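Local coordinates for septation protein imp2 (PDB 5C1F) that binds phospholipid membranes through its F-BAR domain, anchors cytoskeletal proteins there, is required for normal septation and takes part in medial ring disassembly in fission yeast, at the interface of chains A and B. Residues are numbered along the deposited sequence; one frame, centred on the assembly and turned at random. Chains: chain A/B, Septation protein imp2.

Contact 1: the interface of chains A and B. Residues chain A 215-216, 218-220, 223; chain B 71, 256, 259-260.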
loop_
_atom_site.group_PDB
_atom_site.type_symbol
_atom_site.label_atom_id
_atom_site.label_comp_id
_atom_site.label_asym_id
_atom_site.label_seq_id
_atom_site.Cartn_x
_atom_site.Cartn_y
_atom_site.Cartn_z
ATOM N N GLU A 215 25.818 -24.109 -4.304
ATOM C CA GLU A 215 26.172 -22.780 -3.817
ATOM C C GLU A 215 26.044 -21.731 -4.918
ATOM O O GLU A 215 25.519 -20.641 -4.688
ATOM C CB GLU A 215 27.592 -22.777 -3.244
ATOM C CG GLU A 215 28.085 -21.406 -2.800
ATOM C CD GLU A 215 27.201 -20.765 -1.738
ATOM O OE1 GLU A 215 26.512 -21.498 -0.997
ATOM O OE2 GLU A 215 27.200 -19.520 -1.646
ATOM N N GLU A 216 26.516 -22.064 -6.115
ATOM C CA GLU A 216 26.424 -21.147 -7.246
ATOM C C GLU A 216 24.973 -20.896 -7.655
ATOM O O GLU A 216 24.602 -19.772 -7.985
ATOM C CB GLU A 216 27.222 -21.686 -8.431
ATOM C CG GLU A 216 28.721 -21.685 -8.205
ATOM C CD GLU A 216 29.480 -22.348 -9.335
ATOM O OE1 GLU A 216 28.831 -22.859 -10.271
ATOM O OE2 GLU A 216 30.727 -22.357 -9.283
ATOM N N ARG A 218 22.434 -21.210 -5.622
ATOM C CA ARG A 218 21.816 -20.535 -4.486
ATOM C C ARG A 218 21.905 -19.026 -4.634
ATOM O O ARG A 218 20.936 -18.309 -4.386
ATOM C CB ARG A 218 22.479 -20.964 -3.177
ATOM C CG ARG A 218 21.855 -20.356 -1.937
ATOM C CD ARG A 218 22.699 -20.626 -0.701
ATOM N NE ARG A 218 23.921 -19.827 -0.687
ATOM C CZ ARG A 218 24.013 -18.614 -0.147
ATOM N NH1 ARG A 218 22.953 -18.058 0.425
ATOM N NH2 ARG A 218 25.164 -17.959 -0.179
ATOM N N ARG A 219 23.073 -18.550 -5.048
ATOM C CA ARG A 219 23.309 -17.120 -5.169
ATOM C C ARG A 219 22.577 -16.535 -6.372
ATOM O O ARG A 219 22.071 -15.415 -6.309
ATOM C CB ARG A 219 24.810 -16.838 -5.251
ATOM C CG ARG A 219 25.548 -17.242 -3.982
ATOM C CD ARG A 219 26.993 -16.780 -3.970
ATOM N NE ARG A 219 27.638 -17.118 -2.704
ATOM C CZ ARG A 219 27.817 -16.267 -1.700
ATOM N NH1 ARG A 219 27.414 -15.007 -1.813
ATOM N NH2 ARG A 219 28.407 -16.672 -0.584
ATOM N N HIS A 220 22.516 -17.293 -7.463
ATOM C CA HIS A 220 21.727 -16.876 -8.616
ATOM C C HIS A 220 20.251 -16.827 -8.244
ATOM O O HIS A 220 19.530 -15.913 -8.647
ATOM C CB HIS A 220 21.943 -17.815 -9.801
ATOM C CG HIS A 220 23.221 -17.572 -10.543
ATOM N ND1 HIS A 220 23.442 -16.438 -11.291
ATOM C CD2 HIS A 220 24.341 -18.326 -10.660
ATOM C CE1 HIS A 220 24.647 -16.497 -11.834
ATOM N NE2 HIS A 220 25.212 -17.632 -11.466
ATOM N N LYS A 223 19.449 -13.703 -6.011
ATOM C CA LYS A 223 19.471 -12.498 -6.838
ATOM C C LYS A 223 18.210 -12.364 -7.697
ATOM O O LYS A 223 17.615 -11.289 -7.773
ATOM C CB LYS A 223 20.709 -12.487 -7.741
ATOM C CG LYS A 223 22.014 -12.176 -7.020
ATOM C CD LYS A 223 23.187 -12.179 -7.995
ATOM C CE LYS A 223 22.952 -11.207 -9.142
ATOM N NZ LYS A 223 24.011 -11.303 -10.189
ATOM N N LEU B 71 26.558 -10.398 -2.284
ATOM C CA LEU B 71 25.196 -10.854 -2.033
ATOM C C LEU B 71 24.698 -10.386 -0.670
ATOM O O LEU B 71 23.540 -9.996 -0.520
ATOM C CB LEU B 71 25.117 -12.378 -2.121
ATOM C CG LEU B 71 23.735 -12.983 -1.887
ATOM C CD1 LEU B 71 22.722 -12.367 -2.841
ATOM C CD2 LEU B 71 23.776 -14.497 -2.047
ATOM N N VAL B 256 28.263 -13.463 -8.907
ATOM C CA VAL B 256 28.167 -14.744 -8.220
ATOM C C VAL B 256 29.522 -15.446 -8.193
ATOM O O VAL B 256 29.931 -15.979 -7.160
ATOM C CB VAL B 256 27.127 -15.661 -8.884
ATOM C CG1 VAL B 256 27.113 -17.029 -8.214
ATOM C CG2 VAL B 256 25.748 -15.019 -8.827
ATOM N N ASP B 259 31.807 -13.911 -5.649
ATOM C CA ASP B 259 31.352 -14.279 -4.313
ATOM C C ASP B 259 31.797 -15.691 -3.955
ATOM O O ASP B 259 32.243 -15.941 -2.833
ATOM C CB ASP B 259 29.832 -14.162 -4.207
ATOM C CG ASP B 259 29.388 -12.811 -3.684
ATOM O OD1 ASP B 259 30.206 -11.866 -3.701
ATOM O OD2 ASP B 259 28.221 -12.693 -3.254
ATOM N N VAL B 260 31.678 -16.604 -4.916
ATOM C CA VAL B 260 32.092 -17.991 -4.722
ATOM C C VAL B 260 33.608 -18.076 -4.550
ATOM O O VAL B 260 34.102 -18.816 -3.702
ATOM C CB VAL B 260 31.642 -18.882 -5.901
ATOM C CG1 VAL B 260 32.230 -20.279 -5.780
ATOM C CG2 VAL B 260 30.123 -18.949 -5.959
#
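A:Arg219 meets B:Asp259 with its CG anti to its own carbonyl carbon (chi1 -64°) and the chain extended from CG to NE, a course that carries the guanidinium off helix 162-252 of chain A and over the start of helix 256-267 of chain B. There NH1 forms a salt bridge with the carboxylate oxygen OD2 of B:Asp259 at 2.8 Å. The guanidinium and carboxylate planes stand 82° apart and no N-H is aimed at that oxygen, which makes the pairing one of charge and not a hydrogen bond. The same OD2 accepts, through its syn lone pair, the backbone N of B:Leu71 at 3.0 Å, tying the first turns of two chain B helices together.

On the chain A side, A:Glu215 OE2 takes two donors: NE of A:Arg219 at 2.7 Å, nearly along the C-O axis, and NH2 of A:Arg218, in whose guanidinium plane OE2 lies. A:Arg218 grips the carboxylate side-on, with NE on OE1, and its NH2 also sits above one face of the A:Arg219 guanidinium, toward its rim. These links should limit the swing of A:Arg219, and the carboxylate probably offsets the nearby positive charges.

Carbon packing flanks the ion pair. CG of A:Arg219 lies 3.8 Å from CD2 of B:Leu71, while its CB rests against CG1 of B:Val256. The other branch of that valine, CG2, stands over the centre of the A:His220 ring, 3.6 Å from the centroid. One turn on, B:Val260 CG2 touches the aliphatic CG of A:Glu216 at 3.8 Å. An alanine in place of A:Arg219 would probably leave the carboxylate of B:Asp259 without its charge partner across the interface and open a gap beside B:Leu71 CD2. The patch clamps the helix 256-267 of one subunit onto the long helix of the other, helping to hold the F-BAR dimer together.

Contact 2: the interface of chains A and B. Residues chain A 279-283, 286; chain B 143-144, 147, 183, 186.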
loop_
_atom_site.group_PDB
_atom_site.type_symbol
_atom_site.label_atom_id
_atom_site.label_comp_id
_atom_site.label_asym_id
_atom_site.label_seq_id
_atom_site.Cartn_x
_atom_site.Cartn_y
_atom_site.Cartn_z
ATOM N N PHE A 279 -52.920 48.259 -7.416
ATOM C CA PHE A 279 -54.122 48.808 -6.800
ATOM C C PHE A 279 -55.374 48.350 -7.541
ATOM O O PHE A 279 -55.451 48.451 -8.766
ATOM C CB PHE A 279 -54.047 50.336 -6.775
ATOM C CG PHE A 279 -55.244 50.997 -6.150
ATOM C CD1 PHE A 279 -55.324 51.162 -4.777
ATOM C CD2 PHE A 279 -56.282 51.469 -6.937
ATOM C CE1 PHE A 279 -56.420 51.778 -4.201
ATOM C CE2 PHE A 279 -57.381 52.082 -6.366
ATOM C CZ PHE A 279 -57.449 52.237 -4.996
ATOM N N TYR A 280 -56.353 47.848 -6.795
ATOM C CA TYR A 280 -57.606 47.394 -7.388
ATOM C C TYR A 280 -58.769 48.295 -6.990
ATOM O O TYR A 280 -59.339 48.151 -5.906
ATOM C CB TYR A 280 -57.897 45.947 -6.989
ATOM C CG TYR A 280 -57.018 44.939 -7.692
ATOM C CD1 TYR A 280 -57.348 44.468 -8.956
ATOM C CD2 TYR A 280 -55.858 44.461 -7.098
ATOM C CE1 TYR A 280 -56.550 43.547 -9.607
ATOM C CE2 TYR A 280 -55.051 43.539 -7.741
ATOM C CZ TYR A 280 -55.402 43.085 -8.996
ATOM O OH TYR A 280 -54.604 42.168 -9.642
ATOM N N ASP A 281 -59.111 49.223 -7.878
ATOM C CA ASP A 281 -60.192 50.170 -7.636
ATOM C C ASP A 281 -61.550 49.490 -7.768
ATOM O O ASP A 281 -61.945 49.086 -8.860
ATOM C CB ASP A 281 -60.096 51.351 -8.604
ATOM C CG ASP A 281 -61.015 52.498 -8.223
ATOM O OD1 ASP A 281 -62.232 52.401 -8.483
ATOM O OD2 ASP A 281 -60.518 53.501 -7.668
ATOM N N TYR A 282 -62.261 49.386 -6.651
ATOM C CA TYR A 282 -63.552 48.701 -6.597
ATOM C C TYR A 282 -64.573 49.219 -7.616
ATOM O O TYR A 282 -65.466 48.482 -8.036
ATOM C CB TYR A 282 -64.132 48.812 -5.181
ATOM C CG TYR A 282 -65.574 48.366 -5.058
ATOM C CD1 TYR A 282 -65.900 47.022 -4.937
ATOM C CD2 TYR A 282 -66.609 49.294 -5.055
ATOM C CE1 TYR A 282 -67.217 46.614 -4.823
ATOM C CE2 TYR A 282 -67.928 48.895 -4.944
ATOM C CZ TYR A 282 -68.227 47.555 -4.828
ATOM O OH TYR A 282 -69.539 47.156 -4.716
ATOM N N TYR A 283 -64.430 50.475 -8.027
ATOM C CA TYR A 283 -65.450 51.134 -8.841
ATOM C C TYR A 283 -65.270 50.952 -10.350
ATOM O O TYR A 283 -66.254 50.889 -11.088
ATOM C CB TYR A 283 -65.493 52.624 -8.499
ATOM C CG TYR A 283 -65.897 52.887 -7.065
ATOM C CD1 TYR A 283 -67.231 53.040 -6.719
ATOM C CD2 TYR A 283 -64.945 52.966 -6.057
ATOM C CE1 TYR A 283 -67.609 53.274 -5.410
ATOM C CE2 TYR A 283 -65.313 53.200 -4.743
ATOM C CZ TYR A 283 -66.646 53.354 -4.426
ATOM O OH TYR A 283 -67.019 53.586 -3.122
ATOM N N GLU A 286 -62.669 46.745 -11.066
ATOM C CA GLU A 286 -61.464 46.014 -10.693
ATOM C C GLU A 286 -61.713 45.149 -9.463
ATOM O O GLU A 286 -62.455 45.528 -8.555
ATOM C CB GLU A 286 -60.298 46.981 -10.449
ATOM C CG GLU A 286 -60.244 48.127 -11.451
ATOM C CD GLU A 286 -58.831 48.498 -11.859
ATOM O OE1 GLU A 286 -57.985 48.725 -10.966
ATOM O OE2 GLU A 286 -58.574 48.562 -13.081
ATOM N N TYR B 143 -60.192 47.922 2.626
ATOM C CA TYR B 143 -60.803 48.755 1.596
ATOM C C TYR B 143 -62.018 48.086 0.954
ATOM O O TYR B 143 -63.072 48.705 0.818
ATOM C CB TYR B 143 -59.773 49.108 0.522
ATOM C CG TYR B 143 -60.356 49.749 -0.718
ATOM C CD1 TYR B 143 -60.867 51.041 -0.684
ATOM C CD2 TYR B 143 -60.384 49.066 -1.927
ATOM C CE1 TYR B 143 -61.399 51.629 -1.820
ATOM C CE2 TYR B 143 -60.911 49.646 -3.067
ATOM C CZ TYR B 143 -61.417 50.927 -3.008
ATOM O OH TYR B 143 -61.941 51.506 -4.143
ATOM N N HIS B 144 -61.874 46.823 0.564
ATOM C CA HIS B 144 -62.960 46.122 -0.118
ATOM C C HIS B 144 -64.068 45.693 0.839
ATOM O O HIS B 144 -65.217 45.529 0.430
ATOM C CB HIS B 144 -62.422 44.913 -0.885
ATOM C CG HIS B 144 -62.034 45.223 -2.297
ATOM N ND1 HIS B 144 -62.952 45.281 -3.325
ATOM C CD2 HIS B 144 -60.830 45.491 -2.853
ATOM C CE1 HIS B 144 -62.329 45.572 -4.453
ATOM N NE2 HIS B 144 -61.040 45.704 -4.194
ATOM N N CYS B 147 -66.124 48.785 0.983
ATOM C CA CYS B 147 -66.824 48.933 -0.288
ATOM C C CYS B 147 -68.032 48.008 -0.364
ATOM O O CYS B 147 -69.067 48.371 -0.925
ATOM C CB CYS B 147 -65.880 48.657 -1.462
ATOM S SG CYS B 147 -64.630 49.933 -1.739
ATOM N N SER B 183 -58.885 53.935 1.065
ATOM C CA SER B 183 -58.450 53.864 -0.324
ATOM C C SER B 183 -57.067 54.493 -0.490
ATOM O O SER B 183 -56.257 54.037 -1.298
ATOM C CB SER B 183 -59.460 54.554 -1.241
ATOM O OG SER B 183 -59.059 54.458 -2.594
ATOM N N TYR B 186 -54.644 52.067 1.223
ATOM C CA TYR B 186 -54.467 50.985 0.264
ATOM C C TYR B 186 -53.430 51.390 -0.784
ATOM O O TYR B 186 -52.496 50.638 -1.058
ATOM C CB TYR B 186 -55.812 50.638 -0.391
ATOM C CG TYR B 186 -55.820 49.446 -1.337
ATOM C CD1 TYR B 186 -54.737 48.578 -1.428
ATOM C CD2 TYR B 186 -56.925 49.197 -2.143
ATOM C CE1 TYR B 186 -54.755 47.502 -2.298
ATOM C CE2 TYR B 186 -56.952 48.126 -3.013
ATOM C CZ TYR B 186 -55.868 47.282 -3.087
ATOM O OH TYR B 186 -55.901 46.215 -3.956
#
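Face to rim, the ring of B:Tyr186 receives A:Phe279: CD1 of the phenylalanine stands 3.6 Å above the tyrosine plane, displaced toward the rim, and A:Phe279 CE1 lies 3.3 Å from B:Tyr186 CD2. The in-plane edge of the phenylalanine meets A:Asp281 OD2, and its tip CZ reaches the B:Ser183 hydroxyl. A second ring, A:Tyr282, has B:Cys147 CB over one face, 3.7 Å from the centroid, while CE1 of B:His144 comes in its plane at an edge. Within chain A, A:Tyr282 CD2 in turn stands over the centre of the A:Tyr283 ring. The ring of B:Tyr143 carries B:Cys147 SG above one face near the rim, and the backbone N of A:Tyr282 arrives at its edge.

Placement of A:Tyr282 follows from chi1 of 169°, which sets CG anti to the backbone N and turns the ring toward helix 69-155 of chain B. Its amide meanwhile donates to the phenol oxygen OH of B:Tyr143 at 3.3 Å, with 150° at the hydrogen. Weaker are the bonds from A:Tyr280 N to B:Tyr186 OH and from B:His144 NE2 to A:Tyr280 O. Polar tips of chain B side chains are thus matched to backbone groups of a chain A segment that lacks long regular structure. The B:Tyr186 hydroxyl also lies in plane at the edge of the A:Tyr280 ring.

The segment of chain A, including the 3-10 helix 282-284, lies across the helices 69-155 and 162-253 of chain B, docks as an extended arm on the partner's helical surface, and so is likely to add to the hold between the subunits of the F-BAR dimer. Because the interface is two-fold symmetric, the same docking recurs with the chains exchanged. Within the arm, A:Asp281 braces the turn: its OD1 accepts the backbone N of A:Tyr283 at 3.0 Å, met on the anti side and 32° out of the carboxylate plane.

About 109 Å separates the C-alpha centres of contact 1 and contact 2, so neither can touch the other directly. Chain B uses its helix 69-155 in both, near the start in contact 1 and far along it in contact 2. The long helix beginning at residue 162 serves on opposite sides: chain A contributes it in contact 1 and chain B in contact 2, where chain A offers its C-terminal segment instead. With the two-fold twins added, each subunit embraces the other at widely spaced points along the elongated dimer, an arrangement likely to stabilise its overall shape.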